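Local coordinates for protein 3-carboxy-cis,cis-muconate cycloisomerase (Acinetobacter calcoaceticus, PDB 1Q5N) that is a mainly helical, four-chain cycloisomerase that belongs by sequence to the lyase family which includes adenylosuccinate lyase, at residues A25-S28 with Y29-A33; V46-Q49 with S50-T53; W106-T109 with S110-L114; D440-D443 with A444-E448. One frame throughout, in Å; residues are numbered along the deposited sequence.

Contact 1: residues A25-S28 with Y29-A33; sequences ALVS and YMVEA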
loop_
_atom_site.group_PDB
_atom_site.type_symbol
_atom_site.label_atom_id
_atom_site.label_comp_id
_atom_site.label_asym_id
_atom_site.label_seq_id
_atom_site.Cartn_x
_atom_site.Cartn_y
_atom_site.Cartn_z
ATOM N N ALA A 25 23.752 -1.661 -17.534
ATOM C CA ALA A 25 24.385 -0.687 -16.664
ATOM C C ALA A 25 24.647 -1.267 -15.267
ATOM O O ALA A 25 25.681 -0.951 -14.645
ATOM C CB ALA A 25 23.542 0.612 -16.548
ATOM N N LEU A 26 23.730 -2.101 -14.775
ATOM C CA LEU A 26 23.897 -2.661 -13.438
ATOM C C LEU A 26 25.220 -3.441 -13.366
ATOM O O LEU A 26 26.035 -3.224 -12.461
ATOM C CB LEU A 26 22.713 -3.573 -13.041
ATOM C CG LEU A 26 22.937 -4.282 -11.680
ATOM C CD1 LEU A 26 22.988 -3.260 -10.534
ATOM C CD2 LEU A 26 21.862 -5.316 -11.456
ATOM N N VAL A 27 25.435 -4.328 -14.341
ATOM C CA VAL A 27 26.680 -5.112 -14.398
ATOM C C VAL A 27 27.900 -4.178 -14.574
ATOM O O VAL A 27 28.973 -4.445 -14.041
ATOM C CB VAL A 27 26.644 -6.166 -15.525
ATOM C CG1 VAL A 27 28.016 -6.870 -15.593
ATOM C CG2 VAL A 27 25.511 -7.202 -15.253
ATOM N N SER A 28 27.721 -3.065 -15.281
ATOM C CA SER A 28 28.788 -2.096 -15.455
ATOM C C SER A 28 29.209 -1.537 -14.122
ATOM O O SER A 28 30.396 -1.428 -13.823
ATOM C CB SER A 28 28.313 -0.920 -16.290
ATOM O OG SER A 28 29.047 -0.901 -17.475
ATOM N N TYR A 29 28.218 -1.167 -13.315
ATOM C CA TYR A 29 28.491 -0.588 -12.002
ATOM C C TYR A 29 29.109 -1.635 -11.078
ATOM O O TYR A 29 29.930 -1.300 -10.215
ATOM C CB TYR A 29 27.204 -0.024 -11.372
ATOM C CG TYR A 29 26.698 1.247 -12.011
ATOM C CD1 TYR A 29 27.377 2.455 -11.820
ATOM C CD2 TYR A 29 25.487 1.275 -12.720
ATOM C CE1 TYR A 29 26.873 3.658 -12.297
ATOM C CE2 TYR A 29 24.963 2.502 -13.221
ATOM C CZ TYR A 29 25.673 3.687 -12.995
ATOM O OH TYR A 29 25.221 4.908 -13.461
ATOM N N MET A 30 28.733 -2.898 -11.256
ATOM C CA MET A 30 29.320 -3.949 -10.408
ATOM C C MET A 30 30.806 -4.093 -10.753
ATOM O O MET A 30 31.660 -4.279 -9.846
ATOM C CB MET A 30 28.596 -5.292 -10.600
ATOM C CG MET A 30 27.181 -5.277 -9.966
ATOM S SD MET A 30 26.216 -6.754 -10.389
ATOM C CE MET A 30 26.882 -7.796 -9.193
ATOM N N VAL A 31 31.103 -4.007 -12.050
ATOM C CA VAL A 31 32.481 -4.081 -12.506
ATOM C C VAL A 31 33.226 -2.904 -11.855
ATOM O O VAL A 31 34.296 -3.076 -11.255
ATOM C CB VAL A 31 32.568 -3.971 -14.040
ATOM C CG1 VAL A 31 34.039 -3.676 -14.479
ATOM C CG2 VAL A 31 32.049 -5.279 -14.687
ATOM N N GLU A 32 32.631 -1.724 -11.919
ATOM C CA GLU A 32 33.263 -0.562 -11.344
ATOM C C GLU A 32 33.574 -0.760 -9.852
ATOM O O GLU A 32 34.649 -0.356 -9.359
ATOM C CB GLU A 32 32.350 0.632 -11.543
ATOM C CG GLU A 32 32.927 1.981 -11.126
ATOM C CD GLU A 32 31.981 3.143 -11.524
ATOM O OE1 GLU A 32 31.215 2.996 -12.524
ATOM O OE2 GLU A 32 32.011 4.204 -10.849
ATOM N N ALA A 33 32.627 -1.367 -9.131
ATOM C CA ALA A 33 32.818 -1.647 -7.707
ATOM C C ALA A 33 34.004 -2.635 -7.451
ATOM O O ALA A 33 34.744 -2.493 -6.463
ATOM C CB ALA A 33 31.539 -2.233 -7.107
#
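Tyr29 lies one helical turn beyond Ala25, and the two are joined through both backbone and side chain within the alpha helix 23-43 of this lyase-family fold. The i to i+4 pattern is regular: Tyr29 N donates to Ala25 O at 2.9 Å, almost in line with the C=O bond, and Met30, Val31 and Glu32 repeat it on Leu26, Val27 and Ser28. From its CB the tyrosine runs back along the helix, because CG stands anti to the carbonyl carbon (chi1 -72°). CB itself rests 3.6 Å from Leu26 O. CG is next, 3.6 Å from Ala25 O, and CD2 comes closer still to that oxygen, which approaches the ring obliquely. Further out, CE2 reaches the methyl CB of Ala25 at 4.1 Å, an ordinary apolar touch. The ring ends in OH, which is hydrogen-bonded to Asp124, so the aromatic group spans from its own helix to helix 110-146.

The apolar side of the same helix is formed by two further i, i+4 pairs. Leu26 CG meets Met30 SD at 4.3 Å, and Val27 CG1 meets Val31 CG2 at much the same separation. These side chains are buried: Phe85 of helix 82-94 touches Val27, Met30 and Val31, while Tyr8 and Leu7 of the second subunit pack on Leu26 and Val27. Met30 bends at its last torsion (chi3 82°), and before that bend its CG passes 3.4 Å from Leu26 O.

Contact 2: residues V46-Q49 with S50-T53; sequences VIPQ and SAAT. Unlike the reference sequence in segment 50-53: Thr53 (reference Asn).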
loop_
_atom_site.group_PDB
_atom_site.type_symbol
_atom_site.label_atom_id
_atom_site.label_comp_id
_atom_site.label_asym_id
_atom_site.label_seq_id
_atom_site.Cartn_x
_atom_site.Cartn_y
_atom_site.Cartn_z
ATOM N N VAL A 46 47.032 -4.770 1.003
ATOM C CA VAL A 46 46.336 -6.056 1.045
ATOM C C VAL A 46 46.510 -6.954 -0.193
ATOM O O VAL A 46 46.435 -8.169 -0.077
ATOM C CB VAL A 46 44.849 -5.850 1.360
ATOM C CG1 VAL A 46 44.114 -7.198 1.409
ATOM C CG2 VAL A 46 44.732 -5.101 2.687
ATOM N N ILE A 47 46.689 -6.399 -1.385
ATOM C CA ILE A 47 46.950 -7.278 -2.525
ATOM C C ILE A 47 48.021 -6.576 -3.341
ATOM O O ILE A 47 48.185 -5.351 -3.247
ATOM C CB ILE A 47 45.721 -7.568 -3.441
ATOM C CG1 ILE A 47 45.325 -6.302 -4.199
ATOM C CG2 ILE A 47 44.593 -8.196 -2.623
ATOM C CD1 ILE A 47 44.319 -6.533 -5.275
ATOM N N PRO A 48 48.775 -7.342 -4.144
ATOM C CA PRO A 48 49.839 -6.743 -4.961
ATOM C C PRO A 48 49.353 -5.775 -6.013
ATOM O O PRO A 48 48.389 -6.052 -6.735
ATOM C CB PRO A 48 50.537 -7.950 -5.567
ATOM C CG PRO A 48 49.435 -8.992 -5.633
ATOM C CD PRO A 48 48.685 -8.800 -4.346
ATOM N N GLN A 49 50.034 -4.641 -6.084
ATOM C CA GLN A 49 49.717 -3.607 -7.042
ATOM C C GLN A 49 49.674 -4.192 -8.427
ATOM O O GLN A 49 48.968 -3.691 -9.309
ATOM C CB GLN A 49 50.765 -2.507 -7.027
ATOM C CG GLN A 49 50.506 -1.462 -8.102
ATOM C CD GLN A 49 49.158 -0.747 -7.918
ATOM O OE1 GLN A 49 48.875 -0.207 -6.826
ATOM N NE2 GLN A 49 48.322 -0.730 -8.981
ATOM N N SER A 50 50.429 -5.257 -8.625
ATOM C CA SER A 50 50.459 -5.873 -9.931
ATOM C C SER A 50 49.064 -6.386 -10.316
ATOM O O SER A 50 48.561 -6.068 -11.397
ATOM C CB SER A 50 51.464 -7.022 -9.927
ATOM O OG SER A 50 50.921 -8.168 -10.571
ATOM N N ALA A 51 48.447 -7.177 -9.428
ATOM C CA ALA A 51 47.123 -7.761 -9.671
ATOM C C ALA A 51 46.061 -6.689 -9.941
ATOM O O ALA A 51 45.265 -6.824 -10.875
ATOM C CB ALA A 51 46.717 -8.634 -8.485
ATOM N N ALA A 52 46.075 -5.623 -9.134
ATOM C CA ALA A 52 45.135 -4.521 -9.285
ATOM C C ALA A 52 45.211 -3.939 -10.690
ATOM O O ALA A 52 44.174 -3.628 -11.306
ATOM C CB ALA A 52 45.425 -3.427 -8.268
ATOM N N THR A 53 46.433 -3.784 -11.207
ATOM C CA THR A 53 46.598 -3.217 -12.547
ATOM C C THR A 53 46.040 -4.141 -13.641
ATOM O O THR A 53 45.451 -3.666 -14.604
ATOM C CB THR A 53 48.090 -2.856 -12.840
ATOM O OG1 THR A 53 48.464 -1.716 -12.054
ATOM C CG2 THR A 53 48.281 -2.481 -14.295
#
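The side-chain amide of Gln49 reaches forward one turn to Thr53: NE2 donates to OG1 over 3.2 Å with an N-H...O angle of 157°, and the hydroxyl oxygen lies in the plane of the amide. The glutamine gets there by a bend at its second torsion (chi2 61°), which turns the amide along the helix toward Thr53. The backbone links the same two residues as well, Thr53 N giving its hydrogen to Gln49 O at 3.2 Å. One residue earlier, Ala52 N makes a weak bond to Pro48 O.

Packing fills in around these links. The methyl of Ala52 sits 4.0 Å from Gln49 NE2, and Pro48, at the N-cap position, lays its CG 4.0 Å from Ala51 CB. Ile47 adds a looser touch, its CD1 meeting Ala52 CB at 4.5 Å. Tyr103 lies against Ile47, Pro48 and Ala51, whereas Ala42 of helix 23-43 meets Gln49 and Ala52.

Gln49, at the head of helix 49-59, thus accepts from Thr53 with its main-chain O and donates to it with its side-chain NE2, so the amide of this exposed residue is held on the first turn.

Contact 3: residues W106-T109 with S110-L114; sequences WGAT and SQDIL
Thr109 and Asp112 set their side chains at about a right angle to one another where the loop 106-109 runs into helix 110-146. Asp112 turns its carboxylate back to the loop, its CG anti to the carbonyl carbon, and OD2 takes the N-H of Thr109 at 2.8 Å in a nearly straight bond of 164°. The donor comes from above the carboxylate plane, 38° out of it. In the reverse direction Asp112 N gives a weak bond to Thr109 O at 3.0 Å, so the N-cap residue and the third residue of the helix hold each other by main chain and side chain. This is the reciprocal half of a capping box alone, for the threonine hydroxyl makes no capping bond.

That hydroxyl is instead swung anti to its own N (chi1 -179°), which leaves CG2 facing the carboxylate, 3.3 Å from OD2. OG1 binds a water at 2.8 Å, and the water in turn accepts the N-H of Gln111 at the same distance; it therefore bridges the cap residue to the first turn. Ala108 CB lies 3.8 Å from Asp112 OD2 and also touches Ile113 CD1.

The carboxylate of Asp112 is also held from outside: OD1 by His231 and the N-H of Gly197, OD2 by the N-H of Gly198. Together these donors fix its rotation. Around the helix start, Ala108 packs on Leu37 and Ile113 on Glu34, both of helix 23-43, Ser110 meets Ala82 and Ile83 of helix 82-94, and Gln111 and Leu114 touch Trp324 of helix 323-351.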
loop_
_atom_site.group_PDB
_atom_site.type_symbol
_atom_site.label_atom_id
_atom_site.label_comp_id
_atom_site.label_asym_id
_atom_site.label_seq_id
_atom_site.Cartn_x
_atom_site.Cartn_y
_atom_site.Cartn_z
ATOM N N TRP A 106 38.259 -10.008 -3.627
ATOM C CA TRP A 106 38.970 -10.384 -2.406
ATOM C C TRP A 106 38.346 -9.805 -1.152
ATOM O O TRP A 106 38.331 -8.598 -0.987
ATOM C CB TRP A 106 40.444 -9.920 -2.474
ATOM C CG TRP A 106 41.191 -10.286 -1.236
ATOM C CD1 TRP A 106 41.809 -9.434 -0.356
ATOM C CD2 TRP A 106 41.271 -11.590 -0.655
ATOM N NE1 TRP A 106 42.260 -10.131 0.744
ATOM C CE2 TRP A 106 41.943 -11.458 0.588
ATOM C CE3 TRP A 106 40.830 -12.866 -1.062
ATOM C CZ2 TRP A 106 42.183 -12.557 1.444
ATOM C CZ3 TRP A 106 41.062 -13.974 -0.216
ATOM C CH2 TRP A 106 41.739 -13.806 1.028
ATOM N N GLY A 107 37.852 -10.659 -0.263
ATOM C CA GLY A 107 37.259 -10.165 0.978
ATOM C C GLY A 107 35.822 -9.600 0.994
ATOM O O GLY A 107 35.279 -9.334 2.053
ATOM N N ALA A 108 35.190 -9.421 -0.161
ATOM C CA ALA A 108 33.842 -8.883 -0.200
ATOM C C ALA A 108 32.798 -9.983 -0.211
ATOM O O ALA A 108 33.102 -11.165 -0.448
ATOM C CB ALA A 108 33.663 -8.022 -1.433
ATOM N N THR A 109 31.558 -9.601 0.078
ATOM C CA THR A 109 30.492 -10.589 0.006
ATOM C C THR A 109 29.568 -10.023 -1.076
ATOM O O THR A 109 29.705 -8.848 -1.442
ATOM C CB THR A 109 29.735 -10.717 1.310
ATOM O OG1 THR A 109 28.749 -11.719 1.126
ATOM C CG2 THR A 109 29.009 -9.426 1.657
ATOM N N SER A 110 28.646 -10.843 -1.581
ATOM C CA SER A 110 27.705 -10.419 -2.638
ATOM C C SER A 110 26.995 -9.098 -2.394
ATOM O O SER A 110 26.925 -8.243 -3.287
ATOM C CB SER A 110 26.628 -11.465 -2.845
ATOM O OG SER A 110 27.231 -12.672 -3.227
ATOM N N GLN A 111 26.455 -8.941 -1.188
ATOM C CA GLN A 111 25.727 -7.728 -0.870
ATOM C C GLN A 111 26.622 -6.445 -0.925
ATOM O O GLN A 111 26.116 -5.356 -1.213
ATOM C CB GLN A 111 25.001 -7.877 0.500
ATOM C CG GLN A 111 24.111 -6.663 0.791
ATOM C CD GLN A 111 23.117 -6.832 1.935
ATOM O OE1 GLN A 111 23.117 -7.866 2.654
ATOM N NE2 GLN A 111 22.266 -5.786 2.139
ATOM N N ASP A 112 27.920 -6.554 -0.650
ATOM C CA ASP A 112 28.759 -5.361 -0.727
ATOM C C ASP A 112 28.733 -4.830 -2.170
ATOM O O ASP A 112 28.538 -3.646 -2.400
ATOM C CB ASP A 112 30.215 -5.660 -0.367
ATOM C CG ASP A 112 30.380 -6.164 1.054
ATOM O OD1 ASP A 112 29.673 -5.655 1.963
ATOM O OD2 ASP A 112 31.231 -7.072 1.261
ATOM N N ILE A 113 28.922 -5.719 -3.138
ATOM C CA ILE A 113 28.960 -5.310 -4.523
ATOM C C ILE A 113 27.556 -4.850 -5.018
ATOM O O ILE A 113 27.436 -3.886 -5.754
ATOM C CB ILE A 113 29.463 -6.488 -5.404
ATOM C CG1 ILE A 113 30.850 -6.940 -4.943
ATOM C CG2 ILE A 113 29.461 -6.090 -6.872
ATOM C CD1 ILE A 113 31.895 -5.842 -4.841
ATOM N N LEU A 114 26.507 -5.561 -4.618
ATOM C CA LEU A 114 25.149 -5.208 -5.033
ATOM C C LEU A 114 24.711 -3.869 -4.431
ATOM O O LEU A 114 24.218 -3.019 -5.169
ATOM C CB LEU A 114 24.183 -6.342 -4.655
ATOM C CG LEU A 114 24.489 -7.606 -5.497
ATOM C CD1 LEU A 114 23.744 -8.769 -4.957
ATOM C CD2 LEU A 114 24.130 -7.395 -6.965
HETATM O O HOH W 1 26.116 -11.272 0.318
#

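Contact 4: residues D440-D443 with A444-E448; sequences DQID and AVLQE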
loop_
_atom_site.group_PDB
_atom_site.type_symbol
_atom_site.label_atom_id
_atom_site.label_comp_id
_atom_site.label_asym_id
_atom_site.label_seq_id
_atom_site.Cartn_x
_atom_site.Cartn_y
_atom_site.Cartn_z
ATOM N N ASP A 440 1.994 39.750 -2.789
ATOM C CA ASP A 440 3.046 39.606 -1.775
ATOM C C ASP A 440 3.529 38.141 -1.780
ATOM O O ASP A 440 4.753 37.868 -1.678
ATOM C CB ASP A 440 2.536 39.909 -0.341
ATOM C CG ASP A 440 2.237 41.391 -0.092
ATOM O OD1 ASP A 440 2.584 42.233 -0.956
ATOM O OD2 ASP A 440 1.652 41.714 0.973
ATOM N N GLN A 441 2.583 37.185 -1.889
ATOM C CA GLN A 441 2.967 35.758 -1.886
ATOM C C GLN A 441 3.788 35.428 -3.113
ATOM O O GLN A 441 4.816 34.734 -2.999
ATOM C CB GLN A 441 1.747 34.838 -1.796
ATOM C CG GLN A 441 1.041 34.855 -0.410
ATOM C CD GLN A 441 -0.198 33.952 -0.400
ATOM O OE1 GLN A 441 -0.108 32.752 -0.696
ATOM N NE2 GLN A 441 -1.356 34.526 -0.069
ATOM N N ILE A 442 3.376 35.926 -4.283
ATOM C CA ILE A 442 4.167 35.635 -5.456
ATOM C C ILE A 442 5.582 36.267 -5.306
ATOM O O ILE A 442 6.581 35.633 -5.655
ATOM C CB ILE A 442 3.465 36.138 -6.737
ATOM C CG1 ILE A 442 2.140 35.354 -6.913
ATOM C CG2 ILE A 442 4.431 36.042 -7.949
ATOM C CD1 ILE A 442 1.316 35.707 -8.175
ATOM N N ASP A 443 5.679 37.495 -4.777
ATOM C CA ASP A 443 6.995 38.125 -4.609
ATOM C C ASP A 443 7.841 37.314 -3.615
ATOM O O ASP A 443 9.055 37.169 -3.795
ATOM C CB ASP A 443 6.896 39.570 -4.061
ATOM C CG ASP A 443 6.367 40.564 -5.086
ATOM O OD1 ASP A 443 6.615 40.385 -6.301
ATOM O OD2 ASP A 443 5.707 41.541 -4.653
ATOM N N ALA A 444 7.200 36.866 -2.534
ATOM C CA ALA A 444 7.888 36.087 -1.522
ATOM C C ALA A 444 8.493 34.829 -2.162
ATOM O O ALA A 444 9.666 34.531 -1.882
ATOM C CB ALA A 444 6.940 35.736 -0.362
ATOM N N VAL A 445 7.774 34.113 -3.053
ATOM C CA VAL A 445 8.431 32.950 -3.625
ATOM C C VAL A 445 9.481 33.289 -4.656
ATOM O O VAL A 445 10.412 32.512 -4.829
ATOM C CB VAL A 445 7.471 31.821 -4.186
ATOM C CG1 VAL A 445 6.086 31.987 -3.677
ATOM C CG2 VAL A 445 7.612 31.680 -5.648
ATOM N N LEU A 446 9.343 34.424 -5.342
ATOM C CA LEU A 446 10.360 34.846 -6.312
ATOM C C LEU A 446 11.652 35.213 -5.557
ATOM O O LEU A 446 12.743 35.064 -6.076
ATOM C CB LEU A 446 9.891 36.044 -7.133
ATOM C CG LEU A 446 8.850 35.751 -8.214
ATOM C CD1 LEU A 446 8.478 37.039 -8.930
ATOM C CD2 LEU A 446 9.372 34.750 -9.189
ATOM N N GLN A 447 11.534 35.682 -4.328
ATOM C CA GLN A 447 12.731 35.982 -3.525
ATOM C C GLN A 447 13.458 34.763 -2.936
ATOM O O GLN A 447 14.687 34.756 -2.915
ATOM C CB GLN A 447 12.398 36.888 -2.357
ATOM C CG GLN A 447 12.383 38.340 -2.706
ATOM C CD GLN A 447 12.112 39.190 -1.470
ATOM O OE1 GLN A 447 12.935 39.220 -0.521
ATOM N NE2 GLN A 447 10.944 39.873 -1.455
ATOM N N GLU A 448 12.737 33.751 -2.431
ATOM C CA GLU A 448 13.441 32.605 -1.866
ATOM C C GLU A 448 14.349 31.977 -2.920
ATOM O O GLU A 448 15.159 31.115 -2.605
ATOM C CB GLU A 448 12.504 31.554 -1.197
ATOM C CG GLU A 448 11.284 31.051 -1.969
ATOM C CD GLU A 448 10.592 29.778 -1.349
ATOM O OE1 GLU A 448 10.683 29.528 -0.123
ATOM O OE2 GLU A 448 9.923 29.036 -2.106
#
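Ile442 and Leu446 make the closely packed side of the last helix, 438-447: CG2 of the isoleucine meets CD1 of the leucine at 4.3 Å, one turn apart. Leu446 reaches back because its CG stands anti to the carbonyl carbon (chi1 -75°), which places CG 3.4 Å from Ile442 O, the same oxygen that accepts Leu446 N at 3.0 Å. Val445 has its CG1 modelled 3.1 Å from Gln441 O, the acceptor of its own N-H, but its first torsion is nearly eclipsed (chi1 -16°), and this tight approach is doubtful. Four consecutive i to i+4 backbone bonds run along the helix, from Ala444 N to Asp440 O at 2.8 Å as far as Gln447 N to Asp443 O at 2.9 Å.

The other side is looser. Asp440 and Gln447 are exposed, and Gln447, its chain extended beyond CG, has its CG 3.7 Å from Asp443 O. The carboxylate of Asp443 forms a salt bridge to Arg148 through OD1, while Asp440 meets Ser211 of the third subunit. Gln441, although buried, also spends its polar end outside the helix: the amide binds Asn437 and His168 of the same chain and backbone groups of Thr229 and Gly201 of the third subunit.

Helix 438-447 thus lies between its own chain and a neighbour. Ile442 and Val445 rest on Ala171 of helix 166-191, Val445 and Leu446 on Leu141 of helix 110-146, and Ala444 faces Ala227 of the third subunit, with Cys228 of that subunit against Gln441 and Val445.

How the contacts relate
From the N terminus the four contacts follow in series, each between adjoining segments, so none encloses a long loop and none nests in or crosses another. Contact 1 lies within helix 23-43, contact 2 starts helix 49-59, and contact 3 starts helix 110-146. Contacts 1 and 3 meet where Met30 CE packs on Leu114 CD2 at 3.6 Å, joining the first and third of these helices. Contact 2 reaches contact 3 through Val46 and Ile47, which rest on the ring of Trp106. Contact 4, on the C-terminal helix, is remote: its centre is about 45 Å from that of contact 1, across the chain's centre, though helix 110-146 runs to both regions.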